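Local atomic coordinates of SusD-like protein BACOVA_02651 (Bacteroides ovatus, PDB entry 5E75), a protein that binds polysaccharide at the cell surface and probably captures xyloglucan before its transport into the periplasm for degradation. Residues R382-F387 and S400-D405; R389-E392 and I396-K399. One frame throughout, in Å; residues are numbered along the deposited sequence.

Both contacts fold the chain that follows helix 382-393 back onto that helix, contact 2 lying inside the loop that contact 1 closes; their centres are about 10 Å apart. Contact 1 is mainly buried and apolar: Leu384 and Phe387 receive Ile402 just before helix 404-415 begins, with no hydrogen bond between the segments. Contact 2, nearer the C-terminal end of the helix, is partly buried and polar, with Arg391 gripping the loop on one side and a salt-bridge network around Glu392 nearer the surface. The two meet at Lys399, whose CD packs 4.0 Å from Phe387 CE1, so apolar packing passes into charged chemistry along one helix.

Contact 1: residues R382-F387 and S400-D405; sequences RGLYFF and SSITLD
Leu384 is the first residue of helix 382-393 to meet the incoming loop, and its two methyl groups take different partners. CD2 lies 3.7 Å from the backbone O of Ser400, a van der Waals contact, while CD1 packs 3.8 Å from CG2 of Ile402 and also touches CG1 of that residue. The side chains of Leu384 and Ile402 run past one another in opposite directions, and the leucine's end methyl CD1 thereby lies against the CG2 and CG1 flank of Ile402.

One helical turn further on, Phe387 offers a ring face to the same isoleucine. Ile402 CG2 sits 3.8 Å from the ring centroid and 17° off the normal, a CH-pi contact displaced slightly toward the rim, where CE1 is 3.6 Å from the methyl carbon. The other arm of Ile402 reaches the opposite part of the ring: its CD1 is 3.9 Å from Phe387 CD2. A chi1 of 60° places Ile402 CG1 between its own backbone N and carbonyl carbon, which lets both branches bear on the aromatic ring. The helix backbone at this point is held by the bond from Phe387 N to Gly383 O. Leu365 and Ala368 of helix 360-372 also pack on Phe387, whereas Ile402 has its backbone hydrogen-bonded to Leu378. Right after Ile402 comes Thr403, the N-cap residue, its N bonded to the Asp406 carboxylate.

No hydrogen bond joins the two segments; the contact rests on apolar packing and one CH-pi interaction. Ile402 packs both on helix 382-393 and on Ile407 of helix 404-415, and the stability of this joint in the SusD-family scaffold probably comes mainly from burial of Leu384, Phe387 and Ile402.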
ATOM      1  N   ARG A 382       0.074  20.078 -16.771  1.00 12.57           N
ATOM      2  CA  ARG A 382       1.184  19.290 -16.253  1.00 12.27           C
ATOM      3  C   ARG A 382       0.709  18.054 -15.502  1.00 11.45           C
ATOM      4  O   ARG A 382       1.432  17.070 -15.443  1.00 11.95           O
ATOM      5  CB  ARG A 382       2.090  20.147 -15.371  1.00 12.73           C
ATOM      6  CG  ARG A 382       2.774  21.308 -16.110  1.00 13.33           C
ATOM      7  CD  ARG A 382       3.764  20.826 -17.171  1.00 12.47           C
ATOM      8  NE  ARG A 382       4.987  20.314 -16.569  1.00 12.25           N
ATOM      9  CZ  ARG A 382       5.995  19.754 -17.224  1.00 13.98           C
ATOM     10  NH1 ARG A 382       5.950  19.604 -18.541  1.00 13.46           N
ATOM     11  NH2 ARG A 382       7.061  19.333 -16.563  1.00 14.87           N
ATOM     12  N   GLY A 383      -0.488  18.089 -14.938  1.00 12.17           N
ATOM     13  CA  GLY A 383      -1.040  16.901 -14.308  1.00 11.77           C
ATOM     14  C   GLY A 383      -1.171  15.760 -15.303  1.00 11.83           C
ATOM     15  O   GLY A 383      -0.804  14.619 -15.003  1.00 13.15           O
ATOM     16  N   LEU A 384      -1.679  16.055 -16.490  1.00 11.24           N
ATOM     17  CA  LEU A 384      -1.798  15.058 -17.547  1.00 11.20           C
ATOM     18  C   LEU A 384      -0.414  14.575 -17.989  1.00 12.26           C
ATOM     19  O   LEU A 384      -0.215  13.382 -18.257  1.00 11.83           O
ATOM     20  CB  LEU A 384      -2.587  15.623 -18.734  1.00 13.74           C
ATOM     21  CG  LEU A 384      -2.808  14.660 -19.902  1.00 13.24           C
ATOM     22  CD1 LEU A 384      -3.603  13.410 -19.485  1.00 14.64           C
ATOM     23  CD2 LEU A 384      -3.510  15.411 -21.064  1.00 15.78           C
ATOM     24  N   TYR A 385       0.551  15.486 -18.052  1.00 10.50           N
ATOM     25  CA  TYR A 385       1.918  15.117 -18.389  1.00 11.20           C
ATOM     26  C   TYR A 385       2.435  14.062 -17.426  1.00 10.76           C
ATOM     27  O   TYR A 385       3.009  13.063 -17.850  1.00 10.96           O
ATOM     28  CB  TYR A 385       2.849  16.335 -18.384  1.00 12.06           C
ATOM     29  CG  TYR A 385       4.325  16.000 -18.429  1.00 11.07           C
ATOM     30  CD1 TYR A 385       4.899  15.431 -19.555  1.00 12.26           C
ATOM     31  CD2 TYR A 385       5.134  16.236 -17.327  1.00 13.93           C
ATOM     32  CE1 TYR A 385       6.243  15.130 -19.594  1.00 11.89           C
ATOM     33  CE2 TYR A 385       6.470  15.947 -17.351  1.00 12.86           C
ATOM     34  CZ  TYR A 385       7.025  15.387 -18.493  1.00 13.48           C
ATOM     35  OH  TYR A 385       8.362  15.088 -18.514  1.00 16.03           O
ATOM     36  N   PHE A 386       2.228  14.264 -16.131  1.00 10.67           N
ATOM     37  CA  PHE A 386       2.785  13.333 -15.157  1.00  9.92           C
ATOM     38  C   PHE A 386       2.031  12.013 -15.146  1.00 10.53           C
ATOM     39  O   PHE A 386       2.646  10.968 -14.939  1.00 10.98           O
ATOM     40  CB  PHE A 386       2.915  13.993 -13.775  1.00 10.73           C
ATOM     41  CG  PHE A 386       4.090  14.953 -13.690  1.00  9.95           C
ATOM     42  CD1 PHE A 386       5.377  14.471 -13.690  1.00 10.44           C
ATOM     43  CD2 PHE A 386       3.898  16.331 -13.681  1.00 10.54           C
ATOM     44  CE1 PHE A 386       6.461  15.315 -13.657  1.00 11.10           C
ATOM     45  CE2 PHE A 386       4.974  17.187 -13.668  1.00 12.15           C
ATOM     46  CZ  PHE A 386       6.262  16.684 -13.653  1.00 11.50           C
ATOM     47  N   PHE A 387       0.727  12.032 -15.427  1.00 10.31           N
ATOM     48  CA  PHE A 387      -0.004  10.795 -15.663  1.00  9.05           C
ATOM     49  C   PHE A 387       0.658  10.038 -16.817  1.00 10.90           C
ATOM     50  O   PHE A 387       0.918   8.822 -16.741  1.00 10.02           O
ATOM     51  CB  PHE A 387      -1.477  11.092 -15.995  1.00 11.22           C
ATOM     52  CG  PHE A 387      -2.283   9.885 -16.377  1.00  9.81           C
ATOM     53  CD1 PHE A 387      -2.268   9.398 -17.680  1.00 11.52           C
ATOM     54  CD2 PHE A 387      -3.074   9.238 -15.444  1.00 11.90           C
ATOM     55  CE1 PHE A 387      -3.006   8.288 -18.032  1.00 12.44           C
ATOM     56  CE2 PHE A 387      -3.830   8.118 -15.802  1.00 11.66           C
ATOM     57  CZ  PHE A 387      -3.775   7.643 -17.094  1.00 12.61           C
ATOM     58  N   SER A 400      -4.543  11.272 -24.539  1.00 15.84           N
ATOM     59  CA  SER A 400      -4.721  12.691 -24.846  1.00 16.79           C
ATOM     60  C   SER A 400      -5.721  13.344 -23.907  1.00 16.69           C
ATOM     61  O   SER A 400      -5.793  14.567 -23.824  1.00 17.33           O
ATOM     62  CB  SER A 400      -5.187  12.873 -26.297  1.00 19.05           C
ATOM     63  OG  SER A 400      -6.356  12.125 -26.522  1.00 26.13           O
ATOM     64  N   SER A 401      -6.495  12.524 -23.206  1.00 15.20           N
ATOM     65  CA  SER A 401      -7.406  13.007 -22.175  1.00 14.59           C
ATOM     66  C   SER A 401      -7.655  11.874 -21.186  1.00 15.44           C
ATOM     67  O   SER A 401      -7.598  10.701 -21.558  1.00 16.30           O
ATOM     68  CB  SER A 401      -8.719  13.474 -22.798  1.00 18.44           C
ATOM     69  OG  SER A 401      -9.476  12.382 -23.256  1.00 24.19           O
ATOM     70  N   ILE A 402      -7.902  12.223 -19.923  1.00 12.93           N
ATOM     71  CA  ILE A 402      -8.209  11.224 -18.907  1.00 13.84           C
ATOM     72  C   ILE A 402      -9.451  11.586 -18.128  1.00 12.99           C
ATOM     73  O   ILE A 402      -9.791  12.773 -17.973  1.00 14.03           O
ATOM     74  CB  ILE A 402      -7.034  11.005 -17.911  1.00 14.00           C
ATOM     75  CG1 ILE A 402      -6.675  12.284 -17.155  1.00 12.05           C
ATOM     76  CG2 ILE A 402      -5.815  10.476 -18.655  1.00 14.24           C
ATOM     77  CD1 ILE A 402      -5.563  12.102 -16.111  1.00 14.81           C
ATOM     78  N   THR A 403     -10.122  10.546 -17.648  1.00 12.10           N
ATOM     79  CA  THR A 403     -11.236  10.666 -16.732  1.00 11.49           C
ATOM     80  C   THR A 403     -10.877   9.972 -15.411  1.00 11.44           C
ATOM     81  O   THR A 403      -9.812   9.344 -15.283  1.00 11.02           O
ATOM     82  CB  THR A 403     -12.487   9.968 -17.271  1.00 12.93           C
ATOM     83  OG1 THR A 403     -12.277   8.551 -17.269  1.00 14.82           O
ATOM     84  CG2 THR A 403     -12.831  10.423 -18.700  1.00 14.44           C
ATOM     85  N   LEU A 404     -11.767  10.065 -14.431  1.00 10.97           N
ATOM     86  CA  LEU A 404     -11.552   9.370 -13.169  1.00 11.06           C
ATOM     87  C   LEU A 404     -11.432   7.858 -13.425  1.00 11.44           C
ATOM     88  O   LEU A 404     -10.635   7.173 -12.774  1.00 10.64           O
ATOM     89  CB  LEU A 404     -12.665   9.685 -12.174  1.00 11.03           C
ATOM     90  CG  LEU A 404     -12.486   9.044 -10.791  1.00 13.83           C
ATOM     91  CD1 LEU A 404     -11.231   9.560 -10.078  1.00 15.59           C
ATOM     92  CD2 LEU A 404     -13.727   9.257  -9.944  1.00 14.29           C
ATOM     93  N   ASP A 405     -12.197   7.320 -14.368  1.00 10.13           N
ATOM     94  CA  ASP A 405     -12.097   5.898 -14.670  1.00  9.97           C
ATOM     95  C   ASP A 405     -10.708   5.509 -15.172  1.00  9.49           C
ATOM     96  O   ASP A 405     -10.206   4.427 -14.849  1.00  9.53           O
ATOM     97  CB  ASP A 405     -13.161   5.488 -15.693  1.00 11.02           C
ATOM     98  CG  ASP A 405     -14.557   5.485 -15.116  1.00 16.16           C
ATOM     99  OD1 ASP A 405     -14.720   5.333 -13.886  1.00 16.03           O
ATOM    100  OD2 ASP A 405     -15.509   5.631 -15.918  1.00 20.87           O
TER

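Contact 2: residues R389-E392 and I396-K399; sequences RVRE and INKK
Arg391 reaches across to the returning loop and clasps the backbone O of Asn397 with two nitrogens. NE lies 2.8 Å from Asn397 O and NH2 lies 3.0 Å from that oxygen, which sits in the guanidinium plane. The guanidinium thus uses its NE/NH2 side, and NE meets the carbonyl almost head-on; its bond is the straighter one, 154° at the hydrogen against 137° for NH2. Bends at chi2 and chi3 curl the arginine chain round to present this edge. NH2 adds a weak bond to Asn397 OD1, the amide being turned steeply from the guanidinium plane.

Both faces of the guanidinium are packed as well. Ile396 CD1 lies over its centre, 3.4 Å from Arg391 CZ, while on the opposite face Lys399 CE comes within 3.6 Å of Arg391 NH1. The lysine's last torsion is bent. The two cations share an acidic surrounding: Glu293 and Glu410 pair with Arg391 NH1, and Asp406 forms a long, weak pair with Lys399.

Glu392, the next residue, takes a separate course. With CG anti to the backbone N (chi1 -176°), it runs alongside the equally extended Lys398, and OE2 forms a weak salt bridge with Lys398 NZ at 3.3 Å. Its OE1 is met by Arg389 NH1 at 2.9 Å, and a water links OE1 to Lys398 NZ. Asp225 gives Arg389 a second acidic partner.

Along the backbone, Ile396 N donates to Arg391 O at 3.1 Å. This bond, five residues back along the chain, is of the kind that closes the C-terminal end of a helix; here, together with the side-on Arg391 bonds to Asn397 O, it holds a helix-to-loop turn within the helical SusD-family fold.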
ATOM      1  N   ARG A 389       3.687  10.232 -17.929  1.00 10.63           N
ATOM      2  CA  ARG A 389       5.008   9.717 -17.604  1.00 10.92           C
ATOM      3  C   ARG A 389       4.893   8.298 -17.042  1.00 10.13           C
ATOM      4  O   ARG A 389       5.749   7.454 -17.303  1.00 10.46           O
ATOM      5  CB  ARG A 389       5.731  10.618 -16.597  1.00 10.70           C
ATOM      6  CG  ARG A 389       6.318  11.909 -17.187  1.00 12.98           C
ATOM      7  CD  ARG A 389       7.554  11.630 -18.046  1.00 13.98           C
ATOM      8  NE  ARG A 389       8.595  11.033 -17.225  1.00 13.78           N
ATOM      9  CZ  ARG A 389       9.105   9.809 -17.367  1.00 13.51           C
ATOM     10  NH1 ARG A 389       8.750   9.017 -18.371  1.00 14.68           N
ATOM     11  NH2 ARG A 389      10.020   9.383 -16.503  1.00 16.20           N
ATOM     12  N   VAL A 390       3.836   8.043 -16.266  1.00  9.72           N
ATOM     13  CA  VAL A 390       3.618   6.701 -15.725  1.00  9.08           C
ATOM     14  C   VAL A 390       3.318   5.715 -16.874  1.00  9.52           C
ATOM     15  O   VAL A 390       3.843   4.591 -16.916  1.00  9.71           O
ATOM     16  CB  VAL A 390       2.511   6.706 -14.654  1.00  9.53           C
ATOM     17  CG1 VAL A 390       2.253   5.292 -14.139  1.00 10.94           C
ATOM     18  CG2 VAL A 390       2.894   7.619 -13.489  1.00 11.21           C
ATOM     19  N   ARG A 391       2.476   6.140 -17.808  1.00  9.43           N
ATOM     20  CA  ARG A 391       2.186   5.344 -19.006  1.00  9.93           C
ATOM     21  C   ARG A 391       3.469   5.071 -19.801  1.00  9.79           C
ATOM     22  O   ARG A 391       3.730   3.935 -20.243  1.00 10.69           O
ATOM     23  CB  ARG A 391       1.217   6.103 -19.920  1.00 12.26           C
ATOM     24  CG  ARG A 391      -0.119   6.509 -19.296  1.00 14.62           C
ATOM     25  CD  ARG A 391      -1.120   5.385 -19.256  1.00 12.46           C
ATOM     26  NE  ARG A 391      -1.505   4.911 -20.593  1.00 12.33           N
ATOM     27  CZ  ARG A 391      -2.398   3.952 -20.801  1.00 12.78           C
ATOM     28  NH1 ARG A 391      -3.031   3.388 -19.781  1.00 11.97           N
ATOM     29  NH2 ARG A 391      -2.689   3.559 -22.040  1.00 11.44           N
ATOM     30  N   GLU A 392       4.233   6.131 -20.039  1.00 10.66           N
ATOM     31  CA  GLU A 392       5.464   6.053 -20.819  1.00 10.76           C
ATOM     32  C   GLU A 392       6.467   5.091 -20.178  1.00 10.26           C
ATOM     33  O   GLU A 392       7.117   4.298 -20.863  1.00 12.31           O
ATOM     34  CB  GLU A 392       6.078   7.447 -20.947  1.00 15.27           C
ATOM     35  CG  GLU A 392       7.315   7.552 -21.798  1.00 16.59           C
ATOM     36  CD  GLU A 392       7.685   8.995 -22.012  1.00 19.18           C
ATOM     37  OE1 GLU A 392       7.770   9.736 -21.011  1.00 17.45           O
ATOM     38  OE2 GLU A 392       7.833   9.408 -23.188  1.00 21.52           O
ATOM     39  N   ILE A 396       3.620   1.913 -22.642  1.00 12.28           N
ATOM     40  CA  ILE A 396       2.338   1.897 -23.322  1.00 11.39           C
ATOM     41  C   ILE A 396       1.927   3.309 -23.757  1.00 12.34           C
ATOM     42  O   ILE A 396       2.552   4.312 -23.384  1.00 12.99           O
ATOM     43  CB  ILE A 396       1.233   1.208 -22.473  1.00 11.27           C
ATOM     44  CG1 ILE A 396       0.906   2.001 -21.198  1.00 11.58           C
ATOM     45  CG2 ILE A 396       1.661  -0.231 -22.151  1.00 12.44           C
ATOM     46  CD1 ILE A 396      -0.230   1.390 -20.408  1.00 11.79           C
ATOM     47  N   ASN A 397       0.887   3.384 -24.570  1.00 12.09           N
ATOM     48  CA  ASN A 397       0.506   4.646 -25.178  1.00 12.24           C
ATOM     49  C   ASN A 397       0.082   5.699 -24.171  1.00 13.84           C
ATOM     50  O   ASN A 397      -0.554   5.401 -23.160  1.00 13.37           O
ATOM     51  CB  ASN A 397      -0.627   4.429 -26.188  1.00 13.30           C
ATOM     52  CG  ASN A 397      -1.921   3.980 -25.527  1.00 15.92           C
ATOM     53  OD1 ASN A 397      -2.109   2.800 -25.245  1.00 27.60           O
ATOM     54  ND2 ASN A 397      -2.824   4.922 -25.283  1.00 25.58           N
ATOM     55  N   LYS A 398       0.437   6.940 -24.463  1.00 14.35           N
ATOM     56  CA  LYS A 398      -0.056   8.070 -23.699  1.00 13.93           C
ATOM     57  C   LYS A 398      -1.513   8.338 -24.057  1.00 17.24           C
ATOM     58  O   LYS A 398      -1.987   7.962 -25.141  1.00 16.44           O
ATOM     59  CB  LYS A 398       0.799   9.308 -23.965  1.00 12.49           C
ATOM     60  CG  LYS A 398       2.233   9.149 -23.541  1.00 12.14           C
ATOM     61  CD  LYS A 398       3.043  10.395 -23.840  1.00 14.84           C
ATOM     62  CE  LYS A 398       4.483  10.234 -23.423  1.00 17.11           C
ATOM     63  NZ  LYS A 398       5.301  11.376 -23.916  1.00 21.38           N
ATOM     64  N   LYS A 399      -2.229   8.972 -23.140  1.00 13.78           N
ATOM     65  CA  LYS A 399      -3.617   9.353 -23.353  1.00 14.43           C
ATOM     66  C   LYS A 399      -3.724  10.864 -23.567  1.00 16.28           C
ATOM     67  O   LYS A 399      -3.077  11.645 -22.877  1.00 16.03           O
ATOM     68  CB  LYS A 399      -4.465   8.907 -22.163  1.00 15.81           C
ATOM     69  CG  LYS A 399      -4.577   7.391 -22.053  1.00 18.48           C
ATOM     70  CD  LYS A 399      -5.469   6.969 -20.898  1.00 20.69           C
ATOM     71  CE  LYS A 399      -5.763   5.489 -20.925  1.00 23.63           C
ATOM     72  NZ  LYS A 399      -6.639   5.121 -22.055  1.00 28.08           N
TER
HETATM   73  O   HOH W   1       6.915  12.293 -21.541  1.00 18.99           O